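Deseasin MCP-01 (Pseudoalteromonas sp., PDB 3VV3) degrades collagen as a serine protease of the subtilisin family, cutting its peptide bonds. Local coordinates at residues A[176-187]-A[213-222]. Numbering follows the deposited sequence.
Sequences GGFSQALADAIT and YPSNYENDNV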
ATOM      1  N   GLY A 176      13.021  -7.742   1.079  1.00  7.56           N
ATOM      2  CA  GLY A 176      14.262  -8.468   0.876  1.00  8.67           C
ATOM      3  C   GLY A 176      14.889  -8.940   2.168  1.00  9.87           C
ATOM      4  O   GLY A 176      14.321  -8.793   3.252  1.00 10.32           O
ATOM      5  N   GLY A 177      16.072  -9.529   2.043  1.00  9.93           N
ATOM      6  CA  GLY A 177      16.780 -10.015   3.205  1.00 12.71           C
ATOM      7  C   GLY A 177      17.964  -9.125   3.490  1.00  8.59           C
ATOM      8  O   GLY A 177      18.124  -8.069   2.879  1.00 10.15           O
ATOM      9  N   PHE A 178      18.798  -9.563   4.423  1.00 10.84           N
ATOM     10  CA  PHE A 178      19.983  -8.811   4.799  1.00  7.99           C
ATOM     11  C   PHE A 178      20.914  -8.545   3.616  1.00  9.08           C
ATOM     12  O   PHE A 178      21.259  -9.461   2.861  1.00 10.32           O
ATOM     13  CB  PHE A 178      20.740  -9.564   5.891  1.00 11.39           C
ATOM     14  CG  PHE A 178      21.930  -8.828   6.410  1.00  9.66           C
ATOM     15  CD1 PHE A 178      23.153  -8.921   5.762  1.00 12.28           C
ATOM     16  CD2 PHE A 178      21.832  -8.038   7.549  1.00 10.25           C
ATOM     17  CE1 PHE A 178      24.254  -8.237   6.232  1.00 12.27           C
ATOM     18  CE2 PHE A 178      22.936  -7.350   8.027  1.00 15.47           C
ATOM     19  CZ  PHE A 178      24.148  -7.452   7.364  1.00 14.60           C
ATOM     20  N   SER A 179      21.316  -7.284   3.464  1.00  7.43           N
ATOM     21  CA  SER A 179      22.323  -6.890   2.483  1.00  8.82           C
ATOM     22  C   SER A 179      23.484  -6.212   3.193  1.00  9.36           C
ATOM     23  O   SER A 179      23.295  -5.218   3.888  1.00  6.79           O
ATOM     24  CB  SER A 179      21.727  -5.922   1.454  1.00  7.30           C
ATOM     25  OG  SER A 179      22.755  -5.205   0.783  1.00  6.15           O
ATOM     26  N   GLN A 180      24.689  -6.738   3.008  1.00  8.19           N
ATOM     27  CA  GLN A 180      25.863  -6.119   3.598  1.00  9.75           C
ATOM     28  C   GLN A 180      26.116  -4.747   2.986  1.00  6.87           C
ATOM     29  O   GLN A 180      26.587  -3.830   3.667  1.00  9.65           O
ATOM     30  CB  GLN A 180      27.101  -7.005   3.420  1.00 11.37           C
ATOM     31  CG  GLN A 180      28.284  -6.527   4.246  1.00 12.88           C
ATOM     32  CD  GLN A 180      27.979  -6.530   5.734  1.00 12.91           C
ATOM     33  OE1 GLN A 180      27.699  -7.576   6.320  1.00 12.52           O
ATOM     34  NE2 GLN A 180      28.045  -5.357   6.355  1.00 13.38           N
ATOM     35  N   ALA A 181      25.839  -4.613   1.690  1.00  5.94           N
ATOM     36  CA  ALA A 181      26.018  -3.337   1.008  1.00  6.59           C
ATOM     37  C   ALA A 181      25.098  -2.280   1.606  1.00  7.79           C
ATOM     38  O   ALA A 181      25.503  -1.132   1.798  1.00  7.66           O
ATOM     39  CB  ALA A 181      25.769  -3.478  -0.497  1.00 10.46           C
ATOM     40  N   LEU A 182      23.855  -2.661   1.897  1.00  6.74           N
ATOM     41  CA  LEU A 182      22.916  -1.710   2.502  1.00  5.53           C
ATOM     42  C   LEU A 182      23.314  -1.398   3.949  1.00  5.16           C
ATOM     43  O   LEU A 182      23.299  -0.234   4.375  1.00  5.61           O
ATOM     44  CB  LEU A 182      21.474  -2.228   2.413  1.00  4.65           C
ATOM     45  CG  LEU A 182      20.377  -1.322   2.991  1.00  5.89           C
ATOM     46  CD1 LEU A 182      20.559   0.104   2.484  1.00  4.57           C
ATOM     47  CD2 LEU A 182      18.996  -1.860   2.602  1.00  6.18           C
ATOM     48  N   ALA A 183      23.673  -2.431   4.707  1.00  5.82           N
ATOM     49  CA  ALA A 183      24.178  -2.221   6.065  1.00  6.47           C
ATOM     50  C   ALA A 183      25.339  -1.218   6.053  1.00  9.03           C
ATOM     51  O   ALA A 183      25.423  -0.327   6.905  1.00  7.13           O
ATOM     52  CB  ALA A 183      24.623  -3.538   6.672  1.00  8.03           C
ATOM     53  N   ASP A 184      26.239  -1.382   5.090  1.00  6.62           N
ATOM     54  CA  ASP A 184      27.425  -0.534   4.996  1.00  7.48           C
ATOM     55  C   ASP A 184      27.062   0.907   4.639  1.00  7.24           C
ATOM     56  O   ASP A 184      27.688   1.847   5.129  1.00  8.29           O
ATOM     57  CB  ASP A 184      28.400  -1.085   3.954  1.00  9.65           C
ATOM     58  CG  ASP A 184      29.129  -2.337   4.422  1.00 12.32           C
ATOM     59  OD1 ASP A 184      28.987  -2.736   5.597  1.00 12.78           O
ATOM     60  OD2 ASP A 184      29.853  -2.927   3.593  1.00 17.66           O
ATOM     61  N   ALA A 185      26.066   1.077   3.772  1.00  5.95           N
ATOM     62  CA  ALA A 185      25.617   2.411   3.405  1.00  6.61           C
ATOM     63  C   ALA A 185      25.032   3.097   4.636  1.00  6.25           C
ATOM     64  O   ALA A 185      25.248   4.297   4.865  1.00  6.09           O
ATOM     65  CB  ALA A 185      24.588   2.338   2.289  1.00  7.89           C
ATOM     66  N   ILE A 186      24.301   2.327   5.438  1.00  5.69           N
ATOM     67  CA  ILE A 186      23.699   2.858   6.647  1.00  5.69           C
ATOM     68  C   ILE A 186      24.776   3.198   7.671  1.00  5.46           C
ATOM     69  O   ILE A 186      24.691   4.216   8.355  1.00  6.27           O
ATOM     70  CB  ILE A 186      22.656   1.888   7.234  1.00  5.19           C
ATOM     71  CG1 ILE A 186      21.500   1.727   6.246  1.00  4.37           C
ATOM     72  CG2 ILE A 186      22.159   2.387   8.595  1.00  6.62           C
ATOM     73  CD1 ILE A 186      20.519   0.603   6.606  1.00  3.41           C
ATOM     74  N   THR A 187      25.796   2.352   7.761  1.00  6.94           N
ATOM     75  CA  THR A 187      26.929   2.642   8.628  1.00  7.76           C
ATOM     76  C   THR A 187      27.594   3.958   8.242  1.00  8.84           C
ATOM     77  O   THR A 187      27.963   4.752   9.111  1.00  6.77           O
ATOM     78  CB  THR A 187      27.947   1.496   8.624  1.00  8.59           C
ATOM     79  OG1 THR A 187      27.354   0.344   9.233  1.00  7.57           O
ATOM     80  CG2 THR A 187      29.208   1.895   9.396  1.00 10.53           C
ATOM     81  N   TYR A 213      13.555  -5.909   6.530  1.00  8.30           N
ATOM     82  CA  TYR A 213      14.608  -4.936   6.226  1.00  6.89           C
ATOM     83  C   TYR A 213      14.058  -3.743   5.455  1.00  5.74           C
ATOM     84  O   TYR A 213      13.164  -3.905   4.627  1.00  8.00           O
ATOM     85  CB  TYR A 213      15.765  -5.629   5.478  1.00  6.95           C
ATOM     86  CG  TYR A 213      16.431  -6.636   6.377  1.00  7.28           C
ATOM     87  CD1 TYR A 213      17.370  -6.227   7.320  1.00  7.35           C
ATOM     88  CD2 TYR A 213      16.076  -7.975   6.344  1.00  8.59           C
ATOM     89  CE1 TYR A 213      17.959  -7.124   8.175  1.00  7.03           C
ATOM     90  CE2 TYR A 213      16.665  -8.888   7.204  1.00  9.34           C
ATOM     91  CZ  TYR A 213      17.606  -8.451   8.119  1.00 12.79           C
ATOM     92  OH  TYR A 213      18.212  -9.335   8.991  1.00 12.92           O
ATOM     93  N   PRO A 214      14.603  -2.537   5.701  1.00  6.96           N
ATOM     94  CA  PRO A 214      15.776  -2.259   6.544  1.00  6.71           C
ATOM     95  C   PRO A 214      15.524  -2.081   8.045  1.00  8.58           C
ATOM     96  O   PRO A 214      16.484  -1.819   8.767  1.00  8.68           O
ATOM     97  CB  PRO A 214      16.309  -0.934   5.971  1.00  5.66           C
ATOM     98  CG  PRO A 214      15.064  -0.247   5.449  1.00  7.65           C
ATOM     99  CD  PRO A 214      14.223  -1.373   4.878  1.00  7.51           C
ATOM    100  N   SER A 215      14.294  -2.217   8.523  1.00  7.25           N
ATOM    101  CA  SER A 215      14.053  -1.911   9.939  1.00  7.72           C
ATOM    102  C   SER A 215      14.817  -2.830  10.901  1.00  8.98           C
ATOM    103  O   SER A 215      15.175  -2.403  11.996  1.00  9.84           O
ATOM    104  CB  SER A 215      12.561  -1.879  10.274  1.00 12.48           C
ATOM    105  OG  SER A 215      11.959  -3.118   9.996  1.00 11.00           O
ATOM    106  N   ASN A 216      15.091  -4.069  10.493  1.00  7.60           N
ATOM    107  CA  ASN A 216      15.836  -4.998  11.351  1.00  8.47           C
ATOM    108  C   ASN A 216      17.359  -4.803  11.366  1.00 10.85           C
ATOM    109  O   ASN A 216      18.051  -5.476  12.136  1.00 11.02           O
ATOM    110  CB  ASN A 216      15.502  -6.470  11.034  1.00  8.80           C
ATOM    111  CG  ASN A 216      14.343  -7.012  11.862  1.00  9.87           C
ATOM    112  OD1 ASN A 216      13.198  -6.596  11.697  1.00 10.43           O
ATOM    113  ND2 ASN A 216      14.639  -7.952  12.760  1.00 15.44           N
ATOM    114  N   TYR A 217      17.897  -3.913  10.531  1.00  6.97           N
ATOM    115  CA  TYR A 217      19.339  -3.661  10.603  1.00  7.68           C
ATOM    116  C   TYR A 217      19.675  -3.215  12.018  1.00  9.47           C
ATOM    117  O   TYR A 217      18.962  -2.395  12.591  1.00  8.76           O
ATOM    118  CB  TYR A 217      19.802  -2.626   9.574  1.00  7.36           C
ATOM    119  CG  TYR A 217      19.900  -3.218   8.192  1.00  5.58           C
ATOM    120  CD1 TYR A 217      20.793  -4.258   7.930  1.00  7.52           C
ATOM    121  CD2 TYR A 217      19.094  -2.761   7.155  1.00  4.45           C
ATOM    122  CE1 TYR A 217      20.877  -4.829   6.671  1.00  9.22           C
ATOM    123  CE2 TYR A 217      19.171  -3.320   5.890  1.00  7.62           C
ATOM    124  CZ  TYR A 217      20.069  -4.356   5.655  1.00  8.82           C
ATOM    125  OH  TYR A 217      20.152  -4.924   4.406  1.00  9.53           O
ATOM    126  N   GLU A 218      20.744  -3.772  12.584  1.00  9.14           N
ATOM    127  CA  GLU A 218      21.105  -3.497  13.978  1.00  9.39           C
ATOM    128  C   GLU A 218      21.939  -2.222  14.161  1.00 10.62           C
ATOM    129  O   GLU A 218      22.327  -1.860  15.283  1.00  9.30           O
ATOM    130  CB  GLU A 218      21.821  -4.707  14.573  1.00 14.42           C
ATOM    131  CG  GLU A 218      20.916  -5.927  14.728  1.00 16.46           C
ATOM    132  CD  GLU A 218      21.680  -7.156  15.173  1.00 29.73           C
ATOM    133  OE1 GLU A 218      22.917  -7.068  15.314  1.00 33.79           O
ATOM    134  OE2 GLU A 218      21.046  -8.211  15.381  1.00 37.71           O
ATOM    135  N   ASN A 219      22.197  -1.532  13.055  1.00  8.36           N
ATOM    136  CA  ASN A 219      22.881  -0.249  13.091  1.00  9.79           C
ATOM    137  C   ASN A 219      22.267   0.663  14.156  1.00 11.04           C
ATOM    138  O   ASN A 219      21.045   0.794  14.247  1.00  7.57           O
ATOM    139  CB  ASN A 219      22.815   0.412  11.711  1.00  7.32           C
ATOM    140  CG  ASN A 219      23.513  -0.405  10.630  1.00  7.86           C
ATOM    141  OD1 ASN A 219      24.501   0.047  10.051  1.00 12.51           O
ATOM    142  ND2 ASN A 219      23.011  -1.603  10.357  1.00  8.54           N
ATOM    143  N   ASP A 220      23.106   1.290  14.974  1.00  9.16           N
ATOM    144  CA  ASP A 220      22.589   2.117  16.066  1.00 11.54           C
ATOM    145  C   ASP A 220      21.747   3.321  15.621  1.00 11.71           C
ATOM    146  O   ASP A 220      20.906   3.804  16.384  1.00 11.65           O
ATOM    147  CB  ASP A 220      23.718   2.586  16.983  1.00 12.77           C
ATOM    148  CG  ASP A 220      24.261   1.473  17.862  1.00 24.47           C
ATOM    149  OD1 ASP A 220      23.482   0.569  18.244  1.00 22.56           O
ATOM    150  OD2 ASP A 220      25.469   1.512  18.182  1.00 22.37           O
ATOM    151  N   ASN A 221      21.967   3.817  14.405  1.00  7.56           N
ATOM    152  CA  ASN A 221      21.230   5.003  13.952  1.00  6.70           C
ATOM    153  C   ASN A 221      19.908   4.662  13.260  1.00  4.86           C
ATOM    154  O   ASN A 221      19.200   5.550  12.789  1.00  5.94           O
ATOM    155  CB  ASN A 221      22.088   5.871  13.027  1.00  7.21           C
ATOM    156  CG  ASN A 221      22.460   5.155  11.748  1.00  6.08           C
ATOM    157  OD1 ASN A 221      22.708   3.947  11.753  1.00  7.65           O
ATOM    158  ND2 ASN A 221      22.504   5.894  10.643  1.00  5.92           N
ATOM    159  N   VAL A 222      19.579   3.378  13.192  1.00  6.19           N
ATOM    160  CA  VAL A 222      18.284   2.972  12.652  1.00  4.38           C
ATOM    161  C   VAL A 222      17.213   3.107  13.732  1.00  6.34           C
ATOM    162  O   VAL A 222      17.369   2.582  14.835  1.00  8.45           O
ATOM    163  CB  VAL A 222      18.320   1.514  12.125  1.00  6.65           C
ATOM    164  CG1 VAL A 222      16.917   1.007  11.807  1.00  6.02           C
ATOM    165  CG2 VAL A 222      19.236   1.407  10.896  1.00  7.24           C
TER
HETATM  166  O   HOH W   1      12.197  -7.550   4.585  1.00 11.04           O
HETATM  167  O   HOH W   2      17.978  -5.258   2.879  1.00  9.78           O
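Gly176 to Phe178 lie against the Tyr213 ring, in the subtilisin alpha/beta fold, where the N-terminal end of helix 180-191 meets the loop entering strand 222-228 of the parallel sheet. A water links Gly176 O to Tyr213 N. Phe178 N sits over one face of the Tyr213 ring, 3.6 Å from Tyr213 CE2. Phe178 CG stands opposite its backbone N (chi1 -176°), which carries the ring out to Tyr217; the edge of Tyr217 meets its face, an offset edge-to-face pair with planes at 60°. Ser179 is the N-cap: its OG accepts from Leu182 N, and Ser179 N donates to Tyr217 OH at 2.8 Å. A second water joins that hydroxyl to Gly177 O. Leu182 CD2 packs 3.6 Å from Tyr217 CE2. Ala183 CA lies over one face of the Tyr217 ring, toward its rim. Tyr213 CD1, from the same loop as Tyr217, stands over the centre of the opposite face. A phenylalanine in place of Tyr217 would probably leave Ser179 N without its acceptor and the water without one of its anchors. One turn on, Ile186 crosses Tyr217 at about a right angle, and Ile186 CD1 lies 3.7 Å from Tyr217 CD2. Ile186 CG2, the other branch, lies 3.8 Å from Val222 CG2.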